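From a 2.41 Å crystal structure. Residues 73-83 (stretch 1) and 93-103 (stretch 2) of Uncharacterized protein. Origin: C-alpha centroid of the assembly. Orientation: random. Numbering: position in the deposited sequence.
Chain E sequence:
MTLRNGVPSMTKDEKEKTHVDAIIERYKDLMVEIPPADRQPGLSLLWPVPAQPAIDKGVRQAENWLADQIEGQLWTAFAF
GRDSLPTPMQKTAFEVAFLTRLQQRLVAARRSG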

ATOM      1  N   GLN E  73      18.733  17.629  -5.744  1.00 59.44           N
ATOM      2  CA  GLN E  73      19.259  16.548  -4.894  1.00 55.10           C
ATOM      3  C   GLN E  73      18.184  15.867  -4.031  1.00 54.13           C
ATOM      4  O   GLN E  73      18.349  15.761  -2.811  1.00 47.55           O
ATOM      5  N   LEU E  74      17.098  15.401  -4.657  1.00 49.25           N
ATOM      6  CA  LEU E  74      15.902  14.937  -3.928  1.00 47.64           C
ATOM      7  C   LEU E  74      16.082  13.673  -3.062  1.00 41.83           C
ATOM      8  O   LEU E  74      15.582  13.605  -1.925  1.00 41.18           O
ATOM      9  N   TRP E  75      16.770  12.669  -3.596  1.00 35.78           N
ATOM     10  CA  TRP E  75      16.975  11.431  -2.837  1.00 39.43           C
ATOM     11  C   TRP E  75      17.777  11.663  -1.568  1.00 41.02           C
ATOM     12  O   TRP E  75      17.548  11.008  -0.551  1.00 40.24           O
ATOM     13  N   THR E  76      18.717  12.594  -1.632  1.00 37.25           N
ATOM     14  CA  THR E  76      19.550  12.913  -0.487  1.00 36.51           C
ATOM     15  C   THR E  76      18.754  13.501   0.654  1.00 36.78           C
ATOM     16  O   THR E  76      19.018  13.194   1.806  1.00 38.54           O
ATOM     17  N   ALA E  77      17.788  14.357   0.356  1.00 33.99           N
ATOM     18  CA  ALA E  77      17.022  14.970   1.436  1.00 35.45           C
ATOM     19  C   ALA E  77      16.160  13.928   2.089  1.00 35.18           C
ATOM     20  O   ALA E  77      15.929  13.940   3.299  1.00 37.10           O
ATOM     21  N   PHE E  78      15.666  13.027   1.265  1.00 37.77           N
ATOM     22  CA  PHE E  78      14.817  11.959   1.746  1.00 34.01           C
ATOM     23  C   PHE E  78      15.658  10.965   2.565  1.00 32.06           C
ATOM     24  O   PHE E  78      15.303  10.633   3.694  1.00 32.76           O
ATOM     25  N   ALA E  79      16.795  10.537   2.021  1.00 24.00           N
ATOM     26  CA  ALA E  79      17.656   9.582   2.707  1.00 21.26           C
ATOM     27  C   ALA E  79      18.191  10.130   4.000  1.00 25.49           C
ATOM     28  O   ALA E  79      18.191   9.423   5.021  1.00 27.01           O
ATOM     29  N   PHE E  80      18.641  11.380   3.995  1.00 24.93           N
ATOM     30  CA  PHE E  80      19.162  11.927   5.246  1.00 26.87           C
ATOM     31  C   PHE E  80      18.082  12.194   6.269  1.00 31.95           C
ATOM     32  O   PHE E  80      18.291  11.971   7.458  1.00 34.80           O
ATOM     33  N   GLY E  81      16.916  12.635   5.809  1.00 34.61           N
ATOM     34  CA  GLY E  81      15.796  12.867   6.709  1.00 28.92           C
ATOM     35  C   GLY E  81      15.258  11.619   7.388  1.00 30.36           C
ATOM     36  O   GLY E  81      15.034  11.623   8.600  1.00 36.24           O
ATOM     37  N   ARG E  82      15.034  10.558   6.614  1.00 27.81           N
ATOM     38  CA  ARG E  82      14.545   9.294   7.180  1.00 27.24           C
ATOM     39  C   ARG E  82      15.550   8.700   8.176  1.00 31.00           C
ATOM     40  O   ARG E  82      15.177   8.210   9.242  1.00 27.27           O
ATOM     41  N   ASP E  83      16.830   8.755   7.813  1.00 36.14           N
ATOM     42  CA  ASP E  83      17.920   8.237   8.640  1.00 35.38           C
ATOM     43  C   ASP E  83      17.996   8.923  10.016  1.00 36.60           C
ATOM     44  O   ASP E  83      18.565   8.375  10.954  1.00 33.53           O
ATOM     45  N   ALA E  93       6.457   6.923   8.788  1.00 29.95           N
ATOM     46  CA  ALA E  93       5.625   8.109   8.941  1.00 30.39           C
ATOM     47  C   ALA E  93       6.259   9.249   8.173  1.00 33.29           C
ATOM     48  O   ALA E  93       5.572  10.028   7.509  1.00 32.73           O
ATOM     49  N   PHE E  94       7.583   9.329   8.250  1.00 33.56           N
ATOM     50  CA  PHE E  94       8.327  10.351   7.537  1.00 32.33           C
ATOM     51  C   PHE E  94       8.219  10.137   6.034  1.00 32.75           C
ATOM     52  O   PHE E  94       8.126  11.095   5.280  1.00 35.85           O
ATOM     53  N   GLU E  95       8.248   8.892   5.582  1.00 33.58           N
ATOM     54  CA  GLU E  95       8.186   8.636   4.144  1.00 35.89           C
ATOM     55  C   GLU E  95       6.828   9.023   3.587  1.00 36.54           C
ATOM     56  O   GLU E  95       6.734   9.638   2.523  1.00 34.52           O
ATOM     57  N   VAL E  96       5.779   8.623   4.307  1.00 33.65           N
ATOM     58  CA  VAL E  96       4.418   8.918   3.906  1.00 37.33           C
ATOM     59  C   VAL E  96       4.220  10.442   3.841  1.00 36.92           C
ATOM     60  O   VAL E  96       3.717  10.952   2.851  1.00 36.80           O
ATOM     61  N   ALA E  97       4.666  11.169   4.861  1.00 38.07           N
ATOM     62  CA  ALA E  97       4.483  12.625   4.882  1.00 40.47           C
ATOM     63  C   ALA E  97       5.224  13.310   3.736  1.00 42.46           C
ATOM     64  O   ALA E  97       4.644  14.095   2.995  1.00 44.44           O
ATOM     65  N   PHE E  98       6.506  12.984   3.596  1.00 35.71           N
ATOM     66  CA  PHE E  98       7.394  13.583   2.593  1.00 34.73           C
ATOM     67  C   PHE E  98       6.856  13.356   1.175  1.00 39.02           C
ATOM     68  O   PHE E  98       6.906  14.247   0.310  1.00 33.98           O
ATOM     69  N   LEU E  99       6.335  12.159   0.933  1.00 39.18           N
ATOM     70  CA  LEU E  99       5.838  11.820  -0.395  1.00 39.92           C
ATOM     71  C   LEU E  99       4.483  12.474  -0.657  1.00 38.30           C
ATOM     72  O   LEU E  99       4.227  12.941  -1.753  1.00 34.48           O
ATOM     73  N   THR E 100       3.638  12.546   0.362  1.00 41.61           N
ATOM     74  CA  THR E 100       2.371  13.251   0.237  1.00 44.40           C
ATOM     75  C   THR E 100       2.593  14.720  -0.109  1.00 50.97           C
ATOM     76  O   THR E 100       1.862  15.299  -0.927  1.00 45.89           O
ATOM     77  N   ARG E 101       3.612  15.310   0.508  1.00 52.00           N
ATOM     78  CA  ARG E 101       4.011  16.674   0.193  1.00 51.49           C
ATOM     79  C   ARG E 101       4.517  16.805  -1.244  1.00 53.07           C
ATOM     80  O   ARG E 101       4.264  17.819  -1.891  1.00 59.45           O
ATOM     81  N   LEU E 102       5.218  15.792  -1.752  1.00 43.92           N
ATOM     82  CA  LEU E 102       5.634  15.818  -3.163  1.00 43.84           C
ATOM     83  C   LEU E 102       4.471  15.484  -4.114  1.00 51.59           C
ATOM     84  O   LEU E 102       4.630  15.499  -5.348  1.00 51.71           O
ATOM     85  N   GLN E 103       3.317  15.144  -3.543  1.00 46.00           N
ATOM     86  CA  GLN E 103       2.132  14.855  -4.337  1.00 48.87           C
ATOM     87  C   GLN E 103       1.323  16.141  -4.426  1.00 51.32           C
ATOM     88  O   GLN E 103       1.025  16.632  -5.521  1.00 50.31           O
TER

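The strongest polar contact between the two helices is a salt bridge near the C-terminal end of the first stretch. Arg82 NH1 donates a hydrogen bond to Glu95 OE2 at 2.7 Å with an N-H...acceptor angle of 160°, and the carboxylate oxygen lies at the edge of the guanidinium, near its plane, where the N-H groups point. Both CA-to-CB bonds point sideways, and the two side chains meet at their ends. Arg82 does so with chi1 and chi2 both t and chi3 turned to p (52°), while Glu95 adopts chi1 m and an extended chi2 t, which brings its end nearer to the opposing helix. The two charged groups also have hydrogen-bonding partners elsewhere in the structure. This is the only hydrogen bond that crosses between the stretches; the remainder is van der Waals packing, mostly between apolar side chains, with the Phe94 ring lying against backbone atoms.

The helices run roughly antiparallel, with 149° between their directions and 9.9 Å between their axes at closest approach. The backbones draw together toward the salt bridge: the CA atoms of Leu74 and Leu102 are 10.3 Å apart, those of Phe78 and Phe98 7.6 Å, and those of Arg82 and Phe94 6.3 Å. At this narrow end Phe94, pointing toward the first helix with chi1 t (165°), lies directly against the backbone. Gly81 C is 3.6 Å from Phe94 CZ and Arg82 N is 3.5 Å from the same atom, both over one face of the ring. Gly81 leaves the space that the ring occupies: an ideal CB on this residue would fall 2.5 Å from Phe94 CZ, a clash. The ring also approaches Phe78, whose carbonyl O is 3.6 Å from Phe94 CE1.

Phe78 forms the center of the packing and has the largest area covered by the opposite stretch. Its CA-to-CB bond points sideways, and a t chi1 (175°) lays the ring among side chains from successive turns of the second helix. Its edge is directed toward the face of Phe98, with centroids 5.1 Å apart and planes at 65°; Phe78 CD1 approaches Phe98 CD1 to 3.6 Å, and Phe78 CB sits over the same ring in a CH-pi contact, 4.1 Å from its centroid. Phe94 makes a looser, oblique pair with Phe78, with centroids 5.9 Å apart and planes at 48°. The aliphatic part of Glu95 adds to this environment, with its CG 3.8 Å from Phe78 CZ, so the residue that binds Arg82 also packs against the aromatic cluster.

Phe98 points toward the first helix with chi1 t (178°) and links the cluster to the wider end of the interface. There Leu74, with chi1 t and chi2 p, bends its end inward: its CD1 lies 3.9 Å from Phe98 CZ and its CD2 3.7 Å from Leu102 CD1. The CA-to-CB bond of Leu102, in the m,t rotamer, points toward the first helix, and the paired methyl groups of the two leucines bridge the larger backbone separation.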

ATOM      1  CB  GLN E  73      20.379  17.090  -3.991  1.00 63.38           C
ATOM      2  CG  GLN E  73      21.777  17.071  -4.618  1.00 77.25           C
ATOM      3  CD  GLN E  73      22.654  15.918  -4.106  1.00 74.16           C
ATOM      4  OE1 GLN E  73      23.454  15.335  -4.849  1.00 67.46           O
ATOM      5  NE2 GLN E  73      22.509  15.597  -2.827  1.00 83.76           N
ATOM      6  CB  LEU E  74      14.727  14.726  -4.891  1.00 44.98           C
ATOM      7  CG  LEU E  74      13.368  14.428  -4.245  1.00 46.99           C
ATOM      8  CD1 LEU E  74      12.837  15.628  -3.452  1.00 40.57           C
ATOM      9  CD2 LEU E  74      12.340  13.985  -5.276  1.00 44.61           C
ATOM     10  CB  TRP E  75      17.671  10.379  -3.686  1.00 32.81           C
ATOM     11  CG  TRP E  75      18.187   9.200  -2.899  1.00 43.59           C
ATOM     12  CD1 TRP E  75      19.490   8.899  -2.641  1.00 46.63           C
ATOM     13  CD2 TRP E  75      17.409   8.157  -2.295  1.00 38.90           C
ATOM     14  NE1 TRP E  75      19.572   7.739  -1.914  1.00 42.52           N
ATOM     15  CE2 TRP E  75      18.312   7.263  -1.686  1.00 41.86           C
ATOM     16  CE3 TRP E  75      16.035   7.895  -2.208  1.00 46.59           C
ATOM     17  CZ2 TRP E  75      17.893   6.128  -1.000  1.00 37.28           C
ATOM     18  CZ3 TRP E  75      15.615   6.766  -1.524  1.00 42.86           C
ATOM     19  CH2 TRP E  75      16.546   5.895  -0.929  1.00 47.10           C
ATOM     20  CB  THR E  76      20.616  13.934  -0.848  1.00 41.12           C
ATOM     21  OG1 THR E  76      21.565  13.328  -1.730  1.00 42.48           O
ATOM     22  CG2 THR E  76      21.320  14.413   0.412  1.00 39.55           C
ATOM     23  CB  ALA E  77      16.157  16.110   0.922  1.00 38.46           C
ATOM     24  CB  PHE E  78      14.131  11.317   0.537  1.00 34.52           C
ATOM     25  CG  PHE E  78      13.327  10.130   0.857  1.00 31.73           C
ATOM     26  CD1 PHE E  78      12.029  10.261   1.301  1.00 36.83           C
ATOM     27  CD2 PHE E  78      13.858   8.869   0.702  1.00 30.74           C
ATOM     28  CE1 PHE E  78      11.264   9.133   1.595  1.00 37.00           C
ATOM     29  CE2 PHE E  78      13.110   7.747   0.986  1.00 37.49           C
ATOM     30  CZ  PHE E  78      11.814   7.873   1.434  1.00 36.23           C
ATOM     31  CB  ALA E  79      18.807   9.140   1.831  1.00 25.00           C
ATOM     32  CB  PHE E  80      20.067  13.141   5.021  1.00 30.55           C
ATOM     33  CG  PHE E  80      21.472  12.756   4.694  1.00 27.14           C
ATOM     34  CD1 PHE E  80      21.839  12.462   3.380  1.00 24.65           C
ATOM     35  CD2 PHE E  80      22.412  12.606   5.700  1.00 30.03           C
ATOM     36  CE1 PHE E  80      23.131  12.078   3.058  1.00 34.08           C
ATOM     37  CE2 PHE E  80      23.721  12.208   5.384  1.00 30.86           C
ATOM     38  CZ  PHE E  80      24.072  11.947   4.053  1.00 30.64           C
ATOM     39  CB  ARG E  82      14.291   8.283   6.061  1.00 22.36           C
ATOM     40  CG  ARG E  82      13.599   7.036   6.534  1.00 26.36           C
ATOM     41  CD  ARG E  82      13.432   6.058   5.395  1.00 29.53           C
ATOM     42  NE  ARG E  82      14.683   5.801   4.685  1.00 25.96           N
ATOM     43  CZ  ARG E  82      14.757   5.029   3.612  1.00 27.80           C
ATOM     44  NH1 ARG E  82      13.654   4.459   3.158  1.00 27.60           N
ATOM     45  NH2 ARG E  82      15.910   4.826   2.986  1.00 24.32           N
ATOM     46  CB  ASP E  83      19.254   8.381   7.889  1.00 35.85           C
ATOM     47  CG  ASP E  83      20.437   7.846   8.673  1.00 43.50           C
ATOM     48  OD1 ASP E  83      20.588   6.602   8.761  1.00 41.89           O
ATOM     49  OD2 ASP E  83      21.231   8.673   9.180  1.00 46.89           O
ATOM     50  CB  ALA E  93       5.455   8.470  10.399  1.00 30.02           C
ATOM     51  CB  PHE E  94       9.793  10.342   7.990  1.00 25.84           C
ATOM     52  CG  PHE E  94      10.719  11.102   7.091  1.00 25.37           C
ATOM     53  CD1 PHE E  94      11.125  10.573   5.884  1.00 28.20           C
ATOM     54  CD2 PHE E  94      11.181  12.352   7.453  1.00 29.11           C
ATOM     55  CE1 PHE E  94      11.980  11.271   5.043  1.00 24.96           C
ATOM     56  CE2 PHE E  94      12.038  13.063   6.613  1.00 28.21           C
ATOM     57  CZ  PHE E  94      12.436  12.511   5.397  1.00 26.76           C
ATOM     58  CB  GLU E  95       8.419   7.162   3.834  1.00 36.56           C
ATOM     59  CG  GLU E  95       9.740   6.614   4.304  1.00 39.11           C
ATOM     60  CD  GLU E  95       9.880   5.127   4.031  1.00 38.73           C
ATOM     61  OE1 GLU E  95       8.847   4.411   3.932  1.00 42.55           O
ATOM     62  OE2 GLU E  95      11.031   4.673   3.909  1.00 37.04           O
ATOM     63  CB  VAL E  96       3.359   8.216   4.816  1.00 36.44           C
ATOM     64  CG1 VAL E  96       1.958   8.731   4.522  1.00 28.04           C
ATOM     65  CG2 VAL E  96       3.387   6.720   4.598  1.00 33.82           C
ATOM     66  CB  ALA E  97       4.917  13.204   6.212  1.00 38.13           C
ATOM     67  CB  PHE E  98       8.782  12.960   2.776  1.00 32.23           C
ATOM     68  CG  PHE E  98       9.821  13.413   1.805  1.00 32.35           C
ATOM     69  CD1 PHE E  98       9.827  12.945   0.506  1.00 27.50           C
ATOM     70  CD2 PHE E  98      10.857  14.254   2.218  1.00 34.34           C
ATOM     71  CE1 PHE E  98      10.826  13.350  -0.393  1.00 31.17           C
ATOM     72  CE2 PHE E  98      11.864  14.658   1.336  1.00 28.29           C
ATOM     73  CZ  PHE E  98      11.855  14.206   0.033  1.00 28.25           C
ATOM     74  CB  LEU E  99       5.813  10.302  -0.594  1.00 40.19           C
ATOM     75  CG  LEU E  99       7.213   9.767  -0.942  1.00 39.69           C
ATOM     76  CD1 LEU E  99       7.419   8.305  -0.557  1.00 39.33           C
ATOM     77  CD2 LEU E  99       7.498   9.962  -2.417  1.00 35.36           C
ATOM     78  CB  THR E 100       1.557  13.159   1.513  1.00 46.57           C
ATOM     79  OG1 THR E 100       1.152  11.802   1.704  1.00 49.18           O
ATOM     80  CG2 THR E 100       0.324  14.025   1.416  1.00 48.65           C
ATOM     81  CB  ARG E 101       5.041  17.206   1.196  1.00 49.78           C
ATOM     82  CG  ARG E 101       5.258  18.705   1.069  1.00 54.78           C
ATOM     83  CD  ARG E 101       3.921  19.430   0.904  1.00 60.74           C
ATOM     84  NE  ARG E 101       4.069  20.857   0.614  1.00 56.54           N
ATOM     85  CZ  ARG E 101       4.033  21.395  -0.606  1.00 59.32           C
ATOM     86  NH1 ARG E 101       3.858  20.635  -1.678  1.00 60.82           N
ATOM     87  NH2 ARG E 101       4.180  22.706  -0.757  1.00 63.24           N
ATOM     88  CB  LEU E 102       6.781  14.847  -3.443  1.00 42.97           C
ATOM     89  CG  LEU E 102       8.109  14.891  -2.694  1.00 48.54           C
ATOM     90  CD1 LEU E 102       9.106  14.043  -3.453  1.00 32.08           C
ATOM     91  CD2 LEU E 102       8.625  16.305  -2.564  1.00 45.49           C
ATOM     92  CB  GLN E 103       1.309  13.761  -3.670  1.00 46.76           C
ATOM     93  CG  GLN E 103      -0.166  13.745  -4.045  1.00 42.69           C
ATOM     94  CD  GLN E 103      -0.829  12.446  -3.647  1.00 44.93           C
ATOM     95  OE1 GLN E 103      -0.632  11.413  -4.298  1.00 43.83           O
ATOM     96  NE2 GLN E 103      -1.603  12.477  -2.562  1.00 43.42           N
TER